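Local coordinates for protein nicotinate-nucleotide--dimethylbenzimidazole phosphoribosyltransferase (Thermus thermophilus, PDB 1J33) that probably catalyses transfer of the phosphoribosyl group of nicotinate mononucleotide to 5,6-dimethylbenzimidazole, giving alpha-ribazole 5'-phosphate for cobalamin biosynthesis, at residues A274-R279 with L298-G303; S64-E69 with M163-T168. All coordinates share one frame; numbering follows the deposited sequence.

How the contacts relate
Both contacts join loops, and both touch the second subunit, but they share no element. Contact 1 pairs the loop after strand 272-274 with the one leading to helix 306-321; contact 2 pairs the loop before helix 70-80 with the turn between strand 157-163 and helix 167-179. Their centres are about 18 Å apart. Contact 1, its centre about 11 Å from the chain centre, is largely polar, with a salt bridge and direct hydrogen bonds beside one leucine-histidine contact. Contact 2, at about 18 Å, has no direct hydrogen bond across it and rests on one buried isoleucine. Each is partly buried, with a water linking its two segments.

Contact 1. Residues A274-R279 with L298-G303; sequences AGHLSR and LDLALG
R279 meets the D299 carboxylate with NE and NH2, one nitrogen to each oxygen, across two loops that flank helix 281-290, which follows strand 272-274, outermost in this chain's parallel sheet. NE gives a nearly straight hydrogen bond to OD1 (3.0 Å, N-H...O 165°), forming a salt bridge, while NH2 reaches OD2 at 3.1 Å along a more bent path. The fit is not coplanar: guanidinium and carboxylate planes are 38° apart, and both oxygens are met from above the carboxylate plane. The same NH2 also donates to the backbone O of D299 at 2.9 Å, so one residue offers the arginine three acceptors. A301 CB lies over the centre of one guanidinium face, 3.7 Å from its plane. The R279 chain is extended through its first two torsions and then bends at chi3 (-53°), which brings the guanidinium edge to D299 and one face under A301 CB.

The backbones are tied directly by R279 N, which donates to L300 O at 2.9 Å. Deeper in, the L300 side chain packs obliquely against the H276 ring, its CD1 3.7 Å from ND1. A weak hydrogen bond from H276 NE2 to D250 OD1 helps position that ring from its other nitrogen. The second subunit adds to the contact: its R21 O takes a further hydrogen bond from R279 NH2, and its G24 packs on R279 and L300. The loop pair thus forms part of the dimer interface. The side chain of H276 is about 10 Å from that of E304, the predicted proton acceptor.

One water joins the segments at the ring edge: it accepts from L298 N and L300 N, donates to L277 O, and lies in the H276 ring plane, 2.9 Å from ND1.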
ATOM      1  N   ALA A 274      -4.661  -2.392  10.724  1.00  9.43           N
ATOM      2  CA  ALA A 274      -4.633  -0.956  10.497  1.00  8.69           C
ATOM      3  C   ALA A 274      -4.314  -0.666   9.038  1.00  9.13           C
ATOM      4  O   ALA A 274      -3.211  -0.931   8.565  1.00 10.54           O
ATOM      5  CB  ALA A 274      -3.599  -0.299  11.399  1.00  8.65           C
ATOM      6  N   GLY A 275      -5.284  -0.114   8.324  1.00  9.28           N
ATOM      7  CA  GLY A 275      -5.057   0.197   6.928  1.00  8.32           C
ATOM      8  C   GLY A 275      -3.956   1.221   6.722  1.00  8.94           C
ATOM      9  O   GLY A 275      -3.149   1.091   5.800  1.00  8.22           O
ATOM     10  N   HIS A 276      -3.911   2.234   7.580  1.00  9.45           N
ATOM     11  CA  HIS A 276      -2.904   3.282   7.449  1.00 12.10           C
ATOM     12  C   HIS A 276      -2.739   4.117   8.716  1.00 13.14           C
ATOM     13  O   HIS A 276      -3.451   3.932   9.708  1.00 13.43           O
ATOM     14  CB  HIS A 276      -3.278   4.225   6.287  1.00  9.01           C
ATOM     15  CG  HIS A 276      -4.471   5.094   6.568  1.00 10.52           C
ATOM     16  ND1 HIS A 276      -4.470   6.455   6.345  1.00 11.26           N
ATOM     17  CD2 HIS A 276      -5.697   4.799   7.066  1.00 11.46           C
ATOM     18  CE1 HIS A 276      -5.639   6.961   6.696  1.00 11.26           C
ATOM     19  NE2 HIS A 276      -6.403   5.977   7.138  1.00 11.17           N
ATOM     20  N   LEU A 277      -1.767   5.023   8.674  1.00 13.02           N
ATOM     21  CA  LEU A 277      -1.523   5.950   9.769  1.00 12.83           C
ATOM     22  C   LEU A 277      -1.882   7.302   9.156  1.00 12.69           C
ATOM     23  O   LEU A 277      -1.213   7.765   8.235  1.00 13.37           O
ATOM     24  CB  LEU A 277      -0.049   5.949  10.187  1.00 14.41           C
ATOM     25  CG  LEU A 277       0.298   6.959  11.291  1.00 15.81           C
ATOM     26  CD1 LEU A 277      -0.433   6.584  12.571  1.00 12.72           C
ATOM     27  CD2 LEU A 277       1.797   6.986  11.530  1.00 18.27           C
ATOM     28  N   SER A 278      -2.957   7.921   9.628  1.00 12.21           N
ATOM     29  CA  SER A 278      -3.346   9.206   9.069  1.00 13.35           C
ATOM     30  C   SER A 278      -2.477  10.316   9.630  1.00 14.05           C
ATOM     31  O   SER A 278      -1.605  10.086  10.475  1.00 13.36           O
ATOM     32  CB  SER A 278      -4.819   9.508   9.362  1.00 15.33           C
ATOM     33  OG  SER A 278      -5.023   9.753  10.741  1.00 17.25           O
ATOM     34  N   ARG A 279      -2.727  11.523   9.147  1.00 15.31           N
ATOM     35  CA  ARG A 279      -1.991  12.705   9.570  1.00 17.82           C
ATOM     36  C   ARG A 279      -2.420  13.127  10.980  1.00 19.10           C
ATOM     37  O   ARG A 279      -1.686  13.815  11.689  1.00 21.33           O
ATOM     38  CB  ARG A 279      -2.270  13.830   8.577  1.00 18.83           C
ATOM     39  CG  ARG A 279      -1.498  15.111   8.797  1.00 21.33           C
ATOM     40  CD  ARG A 279      -1.993  16.151   7.807  1.00 21.36           C
ATOM     41  NE  ARG A 279      -1.941  15.644   6.438  1.00 20.07           N
ATOM     42  CZ  ARG A 279      -2.700  16.093   5.443  1.00 21.49           C
ATOM     43  NH1 ARG A 279      -3.575  17.068   5.662  1.00 19.78           N
ATOM     44  NH2 ARG A 279      -2.596  15.555   4.235  1.00 20.79           N
ATOM     45  N   LEU A 298       0.461   7.262   3.818  1.00 12.26           N
ATOM     46  CA  LEU A 298       0.431   8.147   2.666  1.00 12.54           C
ATOM     47  C   LEU A 298      -0.016   9.556   3.048  1.00 14.42           C
ATOM     48  O   LEU A 298      -0.492  10.318   2.207  1.00 13.20           O
ATOM     49  CB  LEU A 298      -0.505   7.546   1.614  1.00 12.21           C
ATOM     50  CG  LEU A 298      -0.089   6.140   1.159  1.00 13.18           C
ATOM     51  CD1 LEU A 298      -1.248   5.408   0.478  1.00 14.38           C
ATOM     52  CD2 LEU A 298       1.094   6.272   0.217  1.00 12.19           C
ATOM     53  N   ASP A 299       0.135   9.894   4.325  1.00 14.33           N
ATOM     54  CA  ASP A 299      -0.247  11.213   4.815  1.00 15.07           C
ATOM     55  C   ASP A 299      -1.710  11.552   4.516  1.00 13.95           C
ATOM     56  O   ASP A 299      -2.049  12.712   4.256  1.00 12.71           O
ATOM     57  CB  ASP A 299       0.678  12.275   4.207  1.00 20.35           C
ATOM     58  CG  ASP A 299       0.450  13.654   4.794  1.00 23.77           C
ATOM     59  OD1 ASP A 299       0.395  13.760   6.038  1.00 25.16           O
ATOM     60  OD2 ASP A 299       0.331  14.627   4.015  1.00 26.21           O
ATOM     61  N   LEU A 300      -2.575  10.540   4.566  1.00 11.75           N
ATOM     62  CA  LEU A 300      -3.996  10.743   4.316  1.00 12.28           C
ATOM     63  C   LEU A 300      -4.674  11.408   5.514  1.00 14.63           C
ATOM     64  O   LEU A 300      -4.282  11.192   6.663  1.00 13.56           O
ATOM     65  CB  LEU A 300      -4.687   9.404   4.018  1.00  9.57           C
ATOM     66  CG  LEU A 300      -4.052   8.543   2.923  1.00  8.89           C
ATOM     67  CD1 LEU A 300      -4.863   7.280   2.751  1.00 10.86           C
ATOM     68  CD2 LEU A 300      -3.981   9.321   1.612  1.00  9.90           C
ATOM     69  N   ALA A 301      -5.696  12.212   5.234  1.00 15.72           N
ATOM     70  CA  ALA A 301      -6.439  12.913   6.277  1.00 18.02           C
ATOM     71  C   ALA A 301      -7.895  13.110   5.862  1.00 18.03           C
ATOM     72  O   ALA A 301      -8.507  14.113   6.212  1.00 21.20           O
ATOM     73  CB  ALA A 301      -5.796  14.270   6.545  1.00 15.96           C
ATOM     74  N   LEU A 302      -8.456  12.149   5.137  1.00 18.83           N
ATOM     75  CA  LEU A 302      -9.828  12.284   4.657  1.00 18.10           C
ATOM     76  C   LEU A 302     -10.906  11.532   5.431  1.00 18.11           C
ATOM     77  O   LEU A 302     -11.900  12.125   5.846  1.00 19.49           O
ATOM     78  CB  LEU A 302      -9.895  11.893   3.174  1.00 18.29           C
ATOM     79  CG  LEU A 302     -11.252  12.011   2.463  1.00 18.86           C
ATOM     80  CD1 LEU A 302     -11.809  13.419   2.610  1.00 19.19           C
ATOM     81  CD2 LEU A 302     -11.083  11.672   0.989  1.00 19.27           C
ATOM     82  N   GLY A 303     -10.714  10.235   5.634  1.00 16.18           N
ATOM     83  CA  GLY A 303     -11.721   9.456   6.333  1.00 13.77           C
ATOM     84  C   GLY A 303     -12.634   8.796   5.314  1.00 12.71           C
ATOM     85  O   GLY A 303     -12.189   8.473   4.210  1.00 13.88           O
TER
HETATM   86  O   HOH W   1      -2.003   7.644   5.475  1.00  8.46           O

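Contact 2. Residues S64-E69 with M163-T168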
ATOM      1  N   SER A  64     -15.034  23.067  13.037  1.00 32.67           N
ATOM      2  CA  SER A  64     -14.814  22.640  11.657  1.00 33.72           C
ATOM      3  C   SER A  64     -14.716  23.811  10.687  1.00 34.35           C
ATOM      4  O   SER A  64     -15.210  24.905  10.962  1.00 34.28           O
ATOM      5  CB  SER A  64     -15.943  21.709  11.205  1.00 34.66           C
ATOM      6  OG  SER A  64     -15.838  21.410   9.822  1.00 35.94           O
ATOM      7  N   ALA A  65     -14.083  23.566   9.543  1.00 33.91           N
ATOM      8  CA  ALA A  65     -13.925  24.584   8.513  1.00 33.48           C
ATOM      9  C   ALA A  65     -15.009  24.424   7.449  1.00 32.66           C
ATOM     10  O   ALA A  65     -14.999  25.113   6.429  1.00 34.99           O
ATOM     11  CB  ALA A  65     -12.547  24.467   7.871  1.00 35.30           C
ATOM     12  N   TYR A  66     -15.943  23.510   7.695  1.00 29.46           N
ATOM     13  CA  TYR A  66     -17.030  23.249   6.761  1.00 26.68           C
ATOM     14  C   TYR A  66     -18.403  23.397   7.414  1.00 25.85           C
ATOM     15  O   TYR A  66     -18.566  23.127   8.605  1.00 25.53           O
ATOM     16  CB  TYR A  66     -16.887  21.836   6.189  1.00 26.78           C
ATOM     17  CG  TYR A  66     -15.778  21.701   5.176  1.00 27.97           C
ATOM     18  CD1 TYR A  66     -15.919  22.224   3.892  1.00 28.42           C
ATOM     19  CD2 TYR A  66     -14.575  21.075   5.506  1.00 28.63           C
ATOM     20  CE1 TYR A  66     -14.890  22.130   2.958  1.00 29.15           C
ATOM     21  CE2 TYR A  66     -13.536  20.977   4.578  1.00 28.80           C
ATOM     22  CZ  TYR A  66     -13.703  21.508   3.307  1.00 29.78           C
ATOM     23  OH  TYR A  66     -12.682  21.431   2.386  1.00 30.67           O
ATOM     24  N   PRO A  67     -19.409  23.844   6.642  1.00 22.69           N
ATOM     25  CA  PRO A  67     -20.751  24.000   7.210  1.00 21.63           C
ATOM     26  C   PRO A  67     -21.267  22.614   7.599  1.00 20.04           C
ATOM     27  O   PRO A  67     -20.830  21.611   7.041  1.00 18.58           O
ATOM     28  CB  PRO A  67     -21.557  24.597   6.053  1.00 22.31           C
ATOM     29  CG  PRO A  67     -20.527  25.261   5.200  1.00 22.72           C
ATOM     30  CD  PRO A  67     -19.378  24.296   5.241  1.00 24.17           C
ATOM     31  N   GLN A  68     -22.196  22.557   8.546  1.00 18.84           N
ATOM     32  CA  GLN A  68     -22.744  21.281   8.975  1.00 18.19           C
ATOM     33  C   GLN A  68     -23.400  20.526   7.823  1.00 17.15           C
ATOM     34  O   GLN A  68     -23.363  19.299   7.775  1.00 15.64           O
ATOM     35  CB  GLN A  68     -23.770  21.492  10.089  1.00 19.77           C
ATOM     36  CG  GLN A  68     -24.386  20.202  10.593  1.00 19.10           C
ATOM     37  CD  GLN A  68     -25.122  20.388  11.902  1.00 20.78           C
ATOM     38  OE1 GLN A  68     -26.229  20.929  11.936  1.00 21.06           O
ATOM     39  NE2 GLN A  68     -24.504  19.949  12.992  1.00 17.43           N
ATOM     40  N   GLU A  69     -23.994  21.271   6.897  1.00 17.54           N
ATOM     41  CA  GLU A  69     -24.690  20.693   5.748  1.00 20.01           C
ATOM     42  C   GLU A  69     -23.834  19.793   4.855  1.00 19.07           C
ATOM     43  O   GLU A  69     -24.368  19.023   4.054  1.00 19.51           O
ATOM     44  CB  GLU A  69     -25.286  21.813   4.893  1.00 22.90           C
ATOM     45  CG  GLU A  69     -24.237  22.683   4.232  1.00 27.32           C
ATOM     46  CD  GLU A  69     -24.836  23.846   3.472  1.00 31.00           C
ATOM     47  OE1 GLU A  69     -25.756  23.613   2.661  1.00 35.43           O
ATOM     48  OE2 GLU A  69     -24.379  24.989   3.679  1.00 32.23           O
ATOM     49  N   MET A 163     -18.342   9.910   8.243  1.00 14.02           N
ATOM     50  CA  MET A 163     -18.726  11.146   7.583  1.00 12.75           C
ATOM     51  C   MET A 163     -19.548  11.902   8.610  1.00 13.40           C
ATOM     52  O   MET A 163     -20.660  11.498   8.953  1.00 14.30           O
ATOM     53  CB  MET A 163     -19.561  10.894   6.323  1.00 14.38           C
ATOM     54  CG  MET A 163     -19.834  12.172   5.509  1.00 16.19           C
ATOM     55  SD  MET A 163     -18.328  13.027   4.903  1.00 17.33           S
ATOM     56  CE  MET A 163     -18.373  14.595   5.801  1.00 14.45           C
ATOM     57  N   GLY A 164     -18.974  12.982   9.120  1.00 11.42           N
ATOM     58  CA  GLY A 164     -19.649  13.788  10.110  1.00 12.90           C
ATOM     59  C   GLY A 164     -18.819  15.018  10.396  1.00 14.68           C
ATOM     60  O   GLY A 164     -17.769  14.942  11.047  1.00 13.96           O
ATOM     61  N   ILE A 165     -19.268  16.157   9.887  1.00 14.09           N
ATOM     62  CA  ILE A 165     -18.554  17.403  10.113  1.00 14.96           C
ATOM     63  C   ILE A 165     -18.431  17.614  11.620  1.00 15.92           C
ATOM     64  O   ILE A 165     -19.425  17.541  12.358  1.00 15.42           O
ATOM     65  CB  ILE A 165     -19.299  18.589   9.460  1.00 16.76           C
ATOM     66  CG1 ILE A 165     -19.273  18.428   7.934  1.00 19.23           C
ATOM     67  CG2 ILE A 165     -18.654  19.914   9.857  1.00 16.05           C
ATOM     68  CD1 ILE A 165     -17.859  18.355   7.337  1.00 17.82           C
ATOM     69  N   GLY A 166     -17.201  17.848  12.068  1.00 15.33           N
ATOM     70  CA  GLY A 166     -16.949  18.061  13.481  1.00 16.98           C
ATOM     71  C   GLY A 166     -16.732  16.773  14.259  1.00 18.40           C
ATOM     72  O   GLY A 166     -16.723  16.785  15.494  1.00 19.12           O
ATOM     73  N   ASN A 167     -16.541  15.656  13.562  1.00 16.95           N
ATOM     74  CA  ASN A 167     -16.344  14.408  14.279  1.00 15.11           C
ATOM     75  C   ASN A 167     -14.929  14.170  14.799  1.00 15.46           C
ATOM     76  O   ASN A 167     -14.708  13.222  15.546  1.00 17.71           O
ATOM     77  CB  ASN A 167     -16.826  13.206  13.447  1.00 14.56           C
ATOM     78  CG  ASN A 167     -15.904  12.857  12.292  1.00 16.14           C
ATOM     79  OD1 ASN A 167     -14.852  13.470  12.089  1.00 13.96           O
ATOM     80  ND2 ASN A 167     -16.301  11.844  11.525  1.00 14.46           N
ATOM     81  N   THR A 168     -13.969  15.013  14.425  1.00 14.10           N
ATOM     82  CA  THR A 168     -12.613  14.819  14.932  1.00 15.45           C
ATOM     83  C   THR A 168     -12.565  15.235  16.402  1.00 16.30           C
ATOM     84  O   THR A 168     -11.721  14.768  17.164  1.00 17.64           O
ATOM     85  CB  THR A 168     -11.552  15.617  14.116  1.00 15.83           C
ATOM     86  OG1 THR A 168     -11.932  16.989  14.027  1.00 20.55           O
ATOM     87  CG2 THR A 168     -11.425  15.054  12.721  1.00 16.62           C
TER
HETATM   88  O   HOH W   2     -21.994  18.083  12.125  1.00 15.44           O
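I165 makes most of the van der Waals contact, its branches meeting S64, Y66 and P67. CG2 makes van der Waals approaches to S64 OG at 3.2 Å and Y66 O at 3.4 Å, and CG1 passes 3.7 Å from P67 O. The apolar pair is CD1 on Y66 CB, at 3.8 Å. With CG1 anti to the carbonyl carbon (chi1 -66°), CG2 is the branch anti to the backbone N, and the two reach different residues of the loop. I165 also packs on V70 of helix 70-80, which continues the 64-69 loop.

Hydrogen bonds shape each segment separately. S64 OG accepts from Y66 N (3.0 Å, N-H...O 160°), an ST turn; the same OG touches the CG2 methyl. In the other segment, G164 to N167 form a type II beta turn, closed by N167 N donating to G164 O, which leads strand 157-163 into helix 167-179; G166 occupies its third position with positive phi (86°).

Across the contact the polar link is a water, donating to I165 O at 2.6 Å and accepting from Q68 NE2 at 3.2 Å. R334 of the second subunit packs on Y66.

The chemistry implies that, between the two segments, van der Waals packing round one isoleucine and a bridging water make the contact, with I165 N to T71 OG1 adding a direct hydrogen bond just beyond it.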